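Local coordinates for Atu0111 protein (Agrobacterium tumefaciens, PDB 2FSQ) that is of unknown function but belongs to a family of the 2H clan and may therefore be a phosphoesterase-like enzyme built on an alpha-beta barrel, at residues Val45-Val50 with Met85-Gly90; Trp159-Ala164 with Pro172-Tyr177; Pro221-Phe226 with Lys233-Phe238. One frame throughout, in Å; residues are numbered along the deposited sequence.

Contact 1. Residues Val45-Val50 with Met85-Gly90; sequences VVCHLV and MTVFQG. With ACY (acetic acid), chain B.
Val-45 O is gripped by two backbone N-H groups, those of Val-87 and Phe-88, and this pair of donors from consecutive residues defines a classic beta bulge between antiparallel strands 42-48 and 84-92. The bond from Val-87 N to Val-45 O is the shorter, at 2.8 Å. Phe-88 N reaches the same Val-45 O at 3.2 Å and lies on a lone pair of the carbonyl, and Val-45 N answers to Phe-88 O at 2.9 Å, nearly along the C=O axis. Beyond the bulge the regular pairing resumes: Cys-47 N to Met-85 O and Met-85 N to Cys-47 O are both 2.8 Å, the former almost straight (173°) but coming from above the carbonyl plane. The bulge coincides with the corner the chain turns at Val-87 and Phe-88, and Val-87 points to the first strand: its CG2 meets Cys-47 SG at 3.6 Å, while the Val-45 and Val-87 side chains cross obliquely, Val-45 CG1 lying 4.1 Å from Val-87 CB. Val-45, Cys-47, Met-85 and Phe-88 share one face, where Val-45 and Phe-88 lean on Phe-163 of helix 150-167, and selenomethionine Met-85 packs on Phe-179 and Ile-181 of strand 179-182. Val-46 and Thr-86 lie on the opposite one as a non-hydrogen-bonded pair, with Val-46 CG1 against the hydroxyl. Thr-86 and Thr-182 each end a His-x-Thr sequence, the paired motif of 2H phosphoesterases, so this face is consistent with an active-site cleft, as in relatives of the clan. An acetic acid molecule, probably from the crystallisation liquor, lies there between the two threonines. With chi1 -61°, Thr-86 OG1 stands anti to its carbonyl carbon and donates to OXT of the acetic acid at 2.9 Å.

Contact 2. Residues Trp159-Ala164 with Pro172-Tyr177; sequences WRDTFA and PDHDTY
Helix 150-167 faces an irregular loop across its segment 159-164; the nearest CA atoms, those of Arg-160 and His-174, are 8.1 Å apart, so side chains must span the gap. Arg-160 does most of this. Its chain bends at chi3 (48°) and lays the guanidinium flat on the Tyr-177 ring, planes 13° apart and centres 4.0 Å apart, an off-centre cation-pi stack. Tyr-177 CB presses close over the same group, 3.3 Å from Arg-160 NH2, while His-174 CE1 lies over the opposite face. In the guanidinium plane, Arg-160 NH2 donates to a lone pair of His-174 O at 3.0 Å; one water links NH2 to Asp-173 OD1, and another links NE to His-174 O. NH1 is held by Val-87 O. Bonds along three sides and a ring beneath thus fix the rotation of the group. His-174, its CG anti to the backbone N, reaches back to the helix: NE2 donates to Asp-161 OD1 at 2.9 Å, a His-carboxylate hydrogen bond with ring and carboxylate nearly coplanar, 21° apart. Ala-164 CB sits 3.8 Å from His-174 CE1. Asp-161 OD1 lies 4.3 Å from Asp-175 OD1, and a water donating to both would ease the repulsion of these like charges. The Tyr-177 side chain lies about 5 Å from the bound acetic acid, so the arginine-tyrosine stack probably borders that pocket. The loop thereby lies along helix 150-167 just before strand 179-182, with Tyr-177 edge-to-face on Phe-179 and touching Thr-86, and with Phe-88 of strand 84-92 packed against both Arg-160 and His-174.

Contact 3. Residues Pro221-Phe226 with Lys233-Phe238; sequences PAFCEF and KELVVF
Phe-223 forms the apolar centre of this beta hairpin, its CB 4.1 Å from Val-236 CB and 4.0 Å from Phe-238 CE2. Val-236 CG2 stands at the edge of the Phe-223 ring, and Leu-235 CD1 approaches its CE2 at 4.3 Å. Next to this cluster the strands carry a classic beta bulge: Phe-223 O accepts from Leu-235 N at 2.7 Å, nearly along the C=O axis, and from Val-236 N at 3.2 Å, on a lone pair. Two residues in a row therefore face Phe-223, and the partner of Cys-224 becomes Glu-234. On the face shared by Ala-222, Cys-224, Glu-234 and Val-237, Cys-224 SG touches Glu-234 CG at 3.8 Å, and the extended glutamate passes over Ala-222 CB to a salt bridge with Arg-219. At the far end Glu-225 and Lys-233 exchange both backbone hydrogen bonds. Their side chains run alongside each other, but Glu-225 OE2 meets the aliphatic Lys-233 CD at 3.9 Å, while the lysine NZ stays 5.8 Å from Glu-225 OE2. Leu-235 crosses the glutamate at about a right angle. Strand 233-237 is an outer strand of the four-stranded sheet and 222-226 bonds onward to 42-48; helix 111-121 meets Phe-223 and Leu-235, and Trp-159 of helix 150-167 meets Pro-221 and Phe-238.

From the N terminus the three contacts follow in series, none enclosing or crossing another. Contact 1 closes the excursion through helix 54-67 and pairs strand 42-48 with 84-92. Contact 2 closes a short loop after helix 150-167, folding it back before strand 179-182. Contact 3 closes the hairpin near the C terminus. Contacts 1 and 3 share one sheet, strand 222-226 lying beside 42-48, and Val-46 O probably accepts a hydrogen bond from Ala-222 N. The helix of contact 2 packs on contact 1 and, through Phe-163 on Phe-238 and through its tryptophan, on the hairpin of contact 3, so helix and four-stranded sheet join in one core.

Contact 1. Residues Val45-Val50 with Met85-Gly90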
loop_
_atom_site.group_PDB
_atom_site.type_symbol
_atom_site.label_atom_id
_atom_site.label_comp_id
_atom_site.label_asym_id
_atom_site.label_seq_id
_atom_site.Cartn_x
_atom_site.Cartn_y
_atom_site.Cartn_z
ATOM N N VAL A 45 -1.193 8.279 5.627
ATOM C CA VAL A 45 -1.921 9.054 4.635
ATOM C C VAL A 45 -2.130 8.168 3.403
ATOM O O VAL A 45 -1.165 7.688 2.791
ATOM C CB VAL A 45 -1.189 10.328 4.214
ATOM C CG1 VAL A 45 -2.063 11.106 3.205
ATOM C CG2 VAL A 45 -0.896 11.199 5.438
ATOM N N VAL A 46 -3.399 7.964 3.038
ATOM C CA VAL A 46 -3.704 7.090 1.907
ATOM C C VAL A 46 -4.802 7.676 1.038
ATOM O O VAL A 46 -5.540 8.547 1.488
ATOM C CB VAL A 46 -4.170 5.663 2.375
ATOM C CG1 VAL A 46 -3.254 5.105 3.419
ATOM C CG2 VAL A 46 -5.610 5.665 2.879
ATOM N N CYS A 47 -4.894 7.169 -0.191
ATOM C CA CYS A 47 -6.023 7.428 -1.093
ATOM C C CYS A 47 -6.805 6.138 -1.267
ATOM O O CYS A 47 -6.289 5.177 -1.851
ATOM C CB CYS A 47 -5.518 7.864 -2.468
ATOM S SG CYS A 47 -4.644 9.442 -2.496
ATOM N N HIS A 48 -8.045 6.093 -0.771
ATOM C CA HIS A 48 -8.888 4.929 -1.003
ATOM C C HIS A 48 -9.393 4.941 -2.452
ATOM O O HIS A 48 -9.359 5.974 -3.116
ATOM C CB HIS A 48 -10.098 4.925 -0.077
ATOM C CG HIS A 48 -9.811 4.446 1.315
ATOM N ND1 HIS A 48 -9.436 5.299 2.326
ATOM C CD2 HIS A 48 -9.883 3.212 1.870
ATOM C CE1 HIS A 48 -9.272 4.612 3.447
ATOM N NE2 HIS A 48 -9.538 3.343 3.198
ATOM N N LEU A 49 -9.862 3.796 -2.940
ATOM C CA LEU A 49 -10.633 3.771 -4.192
ATOM C C LEU A 49 -12.006 4.400 -3.964
ATOM O O LEU A 49 -12.452 4.572 -2.824
ATOM C CB LEU A 49 -10.782 2.343 -4.702
ATOM C CG LEU A 49 -9.485 1.574 -4.938
ATOM C CD1 LEU A 49 -9.762 0.182 -5.467
ATOM C CD2 LEU A 49 -8.557 2.330 -5.899
ATOM N N VAL A 50 -12.658 4.775 -5.056
ATOM C CA VAL A 50 -14.027 5.265 -5.009
ATOM C C VAL A 50 -14.990 4.068 -5.144
ATOM O O VAL A 50 -15.006 3.381 -6.165
ATOM C CB VAL A 50 -14.268 6.313 -6.107
ATOM C CG1 VAL A 50 -15.728 6.745 -6.126
ATOM C CG2 VAL A 50 -13.355 7.523 -5.910
HETATM N N MSE A 85 -4.090 3.397 -2.104
HETATM C CA MSE A 85 -2.691 3.664 -2.386
HETATM C C MSE A 85 -2.165 4.531 -1.248
HETATM O O MSE A 85 -2.645 5.642 -1.038
HETATM C CB MSE A 85 -2.515 4.426 -3.703
HETATM C CG MSE A 85 -1.036 4.632 -4.009
HETATM SE SE MSE A 85 -0.785 5.810 -5.571
HETATM C CE MSE A 85 -0.931 7.501 -4.624
ATOM N N THR A 86 -1.150 4.056 -0.530
ATOM C CA THR A 86 -0.504 4.900 0.488
ATOM C C THR A 86 0.247 6.046 -0.201
ATOM O O THR A 86 0.906 5.856 -1.229
ATOM C CB THR A 86 0.432 4.051 1.341
ATOM O OG1 THR A 86 -0.358 3.045 1.976
ATOM C CG2 THR A 86 1.155 4.883 2.419
ATOM N N VAL A 87 0.066 7.249 0.338
ATOM C CA VAL A 87 0.802 8.419 -0.143
ATOM C C VAL A 87 2.016 8.659 0.756
ATOM O O VAL A 87 3.109 8.910 0.267
ATOM C CB VAL A 87 -0.087 9.669 -0.149
ATOM C CG1 VAL A 87 0.683 10.912 -0.613
ATOM C CG2 VAL A 87 -1.292 9.428 -1.065
ATOM N N PHE A 88 1.824 8.556 2.072
ATOM C CA PHE A 88 2.935 8.732 3.023
ATOM C C PHE A 88 2.639 7.920 4.266
ATOM O O PHE A 88 1.602 8.127 4.896
ATOM C CB PHE A 88 3.100 10.219 3.377
ATOM C CG PHE A 88 4.337 10.508 4.174
ATOM C CD1 PHE A 88 5.525 10.809 3.534
ATOM C CD2 PHE A 88 4.314 10.492 5.572
ATOM C CE1 PHE A 88 6.683 11.087 4.255
ATOM C CE2 PHE A 88 5.477 10.756 6.308
ATOM C CZ PHE A 88 6.645 11.078 5.654
ATOM N N GLN A 89 3.516 6.962 4.600
ATOM C CA GLN A 89 3.309 6.134 5.791
ATOM C C GLN A 89 3.417 6.973 7.045
ATOM O O GLN A 89 4.371 7.735 7.195
ATOM C CB GLN A 89 4.375 5.048 5.915
ATOM C CG GLN A 89 4.269 3.923 4.925
ATOM C CD GLN A 89 5.212 2.767 5.279
ATOM O OE1 GLN A 89 5.673 2.656 6.413
ATOM N NE2 GLN A 89 5.498 1.909 4.307
ATOM N N GLY A 90 2.484 6.768 7.974
ATOM C CA GLY A 90 2.583 7.355 9.313
ATOM C C GLY A 90 3.334 6.376 10.215
ATOM O O GLY A 90 4.142 5.566 9.757
HETATM C C ACY B . 0.891 -0.573 1.646
HETATM O O ACY B . -0.281 -1.024 1.529
HETATM O OXT ACY B . 1.173 0.653 1.710
HETATM C CH3 ACY B . 2.033 -1.551 1.655
#

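Contact 2. Residues Trp159-Ala164 with Pro172-Tyr177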
loop_
_atom_site.group_PDB
_atom_site.type_symbol
_atom_site.label_atom_id
_atom_site.label_comp_id
_atom_site.label_asym_id
_atom_site.label_seq_id
_atom_site.Cartn_x
_atom_site.Cartn_y
_atom_site.Cartn_z
ATOM N N TRP A 159 3.710 16.439 -2.656
ATOM C CA TRP A 159 2.897 16.013 -1.524
ATOM C C TRP A 159 3.740 15.293 -0.477
ATOM O O TRP A 159 3.640 15.584 0.707
ATOM C CB TRP A 159 1.782 15.080 -1.988
ATOM C CG TRP A 159 0.568 15.755 -2.586
ATOM C CD1 TRP A 159 0.421 16.216 -3.871
ATOM C CD2 TRP A 159 -0.677 16.002 -1.929
ATOM N NE1 TRP A 159 -0.849 16.743 -4.047
ATOM C CE2 TRP A 159 -1.539 16.623 -2.867
ATOM C CE3 TRP A 159 -1.147 15.772 -0.632
ATOM C CZ2 TRP A 159 -2.851 16.993 -2.548
ATOM C CZ3 TRP A 159 -2.456 16.133 -0.314
ATOM C CH2 TRP A 159 -3.283 16.767 -1.264
ATOM N N ARG A 160 4.560 14.346 -0.913
ATOM C CA ARG A 160 5.348 13.537 0.024
ATOM C C ARG A 160 6.407 14.359 0.728
ATOM O O ARG A 160 6.611 14.189 1.921
ATOM C CB ARG A 160 5.960 12.327 -0.684
ATOM C CG ARG A 160 4.921 11.231 -0.890
ATOM C CD ARG A 160 5.436 10.057 -1.719
ATOM N NE ARG A 160 6.748 9.604 -1.246
ATOM C CZ ARG A 160 6.936 8.807 -0.198
ATOM N NH1 ARG A 160 5.901 8.362 0.513
ATOM N NH2 ARG A 160 8.177 8.484 0.157
ATOM N N ASP A 161 7.067 15.254 0.006
ATOM C CA ASP A 161 8.072 16.099 0.650
ATOM C C ASP A 161 7.402 16.978 1.700
ATOM O O ASP A 161 7.954 17.228 2.779
ATOM C CB ASP A 161 8.776 16.995 -0.370
ATOM C CG ASP A 161 9.779 16.244 -1.230
ATOM O OD1 ASP A 161 10.146 15.101 -0.870
ATOM O OD2 ASP A 161 10.190 16.803 -2.280
ATOM N N THR A 162 6.202 17.455 1.386
ATOM C CA THR A 162 5.493 18.298 2.325
ATOM C C THR A 162 5.062 17.468 3.540
ATOM O O THR A 162 5.209 17.906 4.681
ATOM C CB THR A 162 4.284 19.002 1.643
ATOM O OG1 THR A 162 4.727 19.657 0.444
ATOM C CG2 THR A 162 3.634 20.046 2.577
ATOM N N PHE A 163 4.570 16.249 3.312
ATOM C CA PHE A 163 4.238 15.384 4.435
ATOM C C PHE A 163 5.429 15.083 5.324
ATOM O O PHE A 163 5.266 14.994 6.539
ATOM C CB PHE A 163 3.599 14.072 3.980
ATOM C CG PHE A 163 2.128 14.201 3.632
ATOM C CD1 PHE A 163 1.212 14.753 4.535
ATOM C CD2 PHE A 163 1.662 13.736 2.420
ATOM C CE1 PHE A 163 -0.146 14.849 4.195
ATOM C CE2 PHE A 163 0.334 13.815 2.078
ATOM C CZ PHE A 163 -0.576 14.386 2.951
ATOM N N ALA A 164 6.611 14.929 4.732
ATOM C CA ALA A 164 7.808 14.647 5.531
ATOM C C ALA A 164 8.051 15.779 6.516
ATOM O O ALA A 164 8.417 15.538 7.658
ATOM C CB ALA A 164 9.022 14.431 4.634
ATOM N N PRO A 172 14.250 5.744 4.592
ATOM C CA PRO A 172 15.384 5.616 3.657
ATOM C C PRO A 172 15.001 5.652 2.174
ATOM O O PRO A 172 15.739 6.200 1.362
ATOM C CB PRO A 172 15.997 4.253 4.042
ATOM C CG PRO A 172 15.711 4.190 5.524
ATOM C CD PRO A 172 14.299 4.711 5.652
ATOM N N ASP A 173 13.844 5.098 1.832
ATOM C CA ASP A 173 13.423 5.079 0.429
ATOM C C ASP A 173 12.600 6.317 0.027
ATOM O O ASP A 173 11.918 6.285 -0.992
ATOM C CB ASP A 173 12.622 3.795 0.133
ATOM C CG ASP A 173 11.261 3.792 0.787
ATOM O OD1 ASP A 173 10.998 4.716 1.582
ATOM O OD2 ASP A 173 10.440 2.892 0.494
ATOM N N HIS A 174 12.650 7.396 0.813
ATOM C CA HIS A 174 11.729 8.518 0.587
ATOM C C HIS A 174 11.692 8.974 -0.870
ATOM O O HIS A 174 10.617 9.135 -1.450
ATOM C CB HIS A 174 12.040 9.702 1.505
ATOM C CG HIS A 174 11.111 10.858 1.314
ATOM N ND1 HIS A 174 9.913 10.978 1.990
ATOM C CD2 HIS A 174 11.188 11.927 0.486
ATOM C CE1 HIS A 174 9.306 12.091 1.606
ATOM N NE2 HIS A 174 10.053 12.677 0.682
ATOM N N ASP A 175 12.865 9.189 -1.454
ATOM C CA ASP A 175 12.944 9.725 -2.808
ATOM C C ASP A 175 12.812 8.676 -3.905
ATOM O O ASP A 175 12.659 9.040 -5.080
ATOM C CB ASP A 175 14.257 10.487 -2.996
ATOM C CG ASP A 175 14.278 11.799 -2.247
ATOM O OD1 ASP A 175 13.231 12.489 -2.197
ATOM O OD2 ASP A 175 15.366 12.151 -1.739
ATOM N N THR A 176 12.901 7.394 -3.535
ATOM C CA THR A 176 12.773 6.293 -4.494
ATOM C C THR A 176 11.536 5.433 -4.209
ATOM O O THR A 176 11.457 4.272 -4.620
ATOM C CB THR A 176 14.006 5.388 -4.422
ATOM O OG1 THR A 176 14.237 5.002 -3.057
ATOM C CG2 THR A 176 15.228 6.122 -4.990
ATOM N N TYR A 177 10.569 6.028 -3.544
ATOM C CA TYR A 177 9.371 5.324 -3.094
ATOM C C TYR A 177 8.591 4.676 -4.239
ATOM O O TYR A 177 8.301 5.340 -5.242
ATOM C CB TYR A 177 8.476 6.306 -2.308
ATOM C CG TYR A 177 7.243 5.643 -1.736
ATOM C CD1 TYR A 177 7.326 4.799 -0.637
ATOM C CD2 TYR A 177 6.001 5.834 -2.329
ATOM C CE1 TYR A 177 6.215 4.168 -0.132
ATOM C CE2 TYR A 177 4.867 5.196 -1.835
ATOM C CZ TYR A 177 4.974 4.356 -0.738
ATOM O OH TYR A 177 3.858 3.704 -0.239
HETATM O O HOH W 1 9.080 6.510 2.143
HETATM O O HOH W 2 8.893 10.701 -2.859
HETATM O O HOH W 3 12.966 14.912 -1.198
#

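Contact 3. Residues Pro221-Phe226 with Lys233-Phe238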
loop_
_atom_site.group_PDB
_atom_site.type_symbol
_atom_site.label_atom_id
_atom_site.label_comp_id
_atom_site.label_asym_id
_atom_site.label_seq_id
_atom_site.Cartn_x
_atom_site.Cartn_y
_atom_site.Cartn_z
ATOM N N PRO A 221 -6.150 12.442 -0.944
ATOM C CA PRO A 221 -5.371 11.890 0.173
ATOM C C PRO A 221 -6.007 12.228 1.517
ATOM O O PRO A 221 -6.555 13.324 1.694
ATOM C CB PRO A 221 -4.022 12.605 0.049
ATOM C CG PRO A 221 -3.945 13.027 -1.392
ATOM C CD PRO A 221 -5.369 13.386 -1.762
ATOM N N ALA A 222 -5.926 11.293 2.453
ATOM C CA ALA A 222 -6.502 11.474 3.766
ATOM C C ALA A 222 -5.598 10.876 4.827
ATOM O O ALA A 222 -5.085 9.769 4.656
ATOM C CB ALA A 222 -7.894 10.813 3.825
ATOM N N PHE A 223 -5.463 11.595 5.939
ATOM C CA PHE A 223 -4.789 11.064 7.119
ATOM C C PHE A 223 -5.771 10.139 7.843
ATOM O O PHE A 223 -6.908 10.545 8.151
ATOM C CB PHE A 223 -4.312 12.209 8.029
ATOM C CG PHE A 223 -3.673 11.745 9.309
ATOM C CD1 PHE A 223 -2.521 10.965 9.288
ATOM C CD2 PHE A 223 -4.222 12.087 10.533
ATOM C CE1 PHE A 223 -1.930 10.529 10.455
ATOM C CE2 PHE A 223 -3.632 11.663 11.711
ATOM C CZ PHE A 223 -2.481 10.892 11.675
ATOM N N CYS A 224 -5.334 8.902 8.098
ATOM C CA CYS A 224 -6.185 7.833 8.605
ATOM C C CYS A 224 -5.547 7.168 9.799
ATOM O O CYS A 224 -4.312 7.209 9.970
ATOM C CB CYS A 224 -6.390 6.729 7.559
ATOM S SG CYS A 224 -7.202 7.260 6.035
ATOM N N GLU A 225 -6.376 6.525 10.610
ATOM C CA GLU A 225 -5.874 5.588 11.616
ATOM C C GLU A 225 -6.369 4.173 11.323
ATOM O O GLU A 225 -7.405 3.991 10.671
ATOM C CB GLU A 225 -6.274 6.022 13.036
ATOM C CG GLU A 225 -7.767 5.913 13.275
ATOM C CD GLU A 225 -8.220 6.443 14.616
ATOM O OE1 GLU A 225 -7.396 7.015 15.372
ATOM O OE2 GLU A 225 -9.429 6.302 14.885
ATOM N N PHE A 226 -5.652 3.171 11.825
ATOM C CA PHE A 226 -6.039 1.787 11.623
ATOM C C PHE A 226 -5.651 0.937 12.823
ATOM O O PHE A 226 -4.651 1.250 13.487
ATOM C CB PHE A 226 -5.414 1.210 10.349
ATOM C CG PHE A 226 -3.898 1.312 10.308
ATOM C CD1 PHE A 226 -3.106 0.301 10.848
ATOM C CD2 PHE A 226 -3.277 2.415 9.716
ATOM C CE1 PHE A 226 -1.695 0.387 10.813
ATOM C CE2 PHE A 226 -1.881 2.523 9.680
ATOM C CZ PHE A 226 -1.082 1.504 10.202
ATOM N N LYS A 233 -9.629 4.387 8.849
ATOM C CA LYS A 233 -10.636 5.388 9.146
ATOM C C LYS A 233 -10.083 6.765 8.829
ATOM O O LYS A 233 -9.057 7.157 9.371
ATOM C CB LYS A 233 -11.023 5.284 10.613
ATOM C CG LYS A 233 -11.970 6.361 11.070
ATOM C CD LYS A 233 -12.492 6.052 12.476
ATOM C CE LYS A 233 -13.257 7.227 13.071
ATOM N NZ LYS A 233 -14.368 7.706 12.213
ATOM N N GLU A 234 -10.756 7.490 7.931
ATOM C CA GLU A 234 -10.319 8.828 7.548
ATOM C C GLU A 234 -10.566 9.844 8.652
ATOM O O GLU A 234 -11.690 9.977 9.160
ATOM C CB GLU A 234 -10.994 9.292 6.253
ATOM C CG GLU A 234 -10.679 8.435 5.033
ATOM C CD GLU A 234 -11.166 9.064 3.748
ATOM O OE1 GLU A 234 -12.096 9.901 3.813
ATOM O OE2 GLU A 234 -10.647 8.706 2.669
ATOM N N LEU A 235 -9.512 10.567 9.007
ATOM C CA LEU A 235 -9.604 11.586 10.057
ATOM C C LEU A 235 -9.500 12.999 9.490
ATOM O O LEU A 235 -10.254 13.894 9.893
ATOM C CB LEU A 235 -8.528 11.356 11.135
ATOM C CG LEU A 235 -8.528 9.994 11.839
ATOM C CD1 LEU A 235 -7.345 9.884 12.798
ATOM C CD2 LEU A 235 -9.850 9.706 12.569
ATOM N N VAL A 236 -8.565 13.209 8.560
ATOM C CA VAL A 236 -8.390 14.514 7.928
ATOM C C VAL A 236 -8.270 14.307 6.433
ATOM O O VAL A 236 -7.360 13.615 5.979
ATOM C CB VAL A 236 -7.109 15.247 8.400
ATOM C CG1 VAL A 236 -7.019 16.641 7.768
ATOM C CG2 VAL A 236 -7.043 15.358 9.922
ATOM N N VAL A 237 -9.190 14.897 5.672
ATOM C CA VAL A 237 -9.167 14.770 4.219
ATOM C C VAL A 237 -8.512 16.002 3.591
ATOM O O VAL A 237 -8.863 17.155 3.913
ATOM C CB VAL A 237 -10.604 14.572 3.651
ATOM C CG1 VAL A 237 -10.564 14.487 2.132
ATOM C CG2 VAL A 237 -11.222 13.325 4.257
ATOM N N PHE A 238 -7.583 15.762 2.671
ATOM C CA PHE A 238 -6.876 16.849 2.013
ATOM C C PHE A 238 -7.475 17.073 0.634
ATOM O O PHE A 238 -6.852 16.785 -0.386
ATOM C CB PHE A 238 -5.369 16.540 1.955
ATOM C CG PHE A 238 -4.773 16.239 3.307
ATOM C CD1 PHE A 238 -4.656 17.243 4.261
ATOM C CD2 PHE A 238 -4.363 14.947 3.633
ATOM C CE1 PHE A 238 -4.114 16.970 5.514
ATOM C CE2 PHE A 238 -3.822 14.662 4.881
ATOM C CZ PHE A 238 -3.700 15.670 5.819
#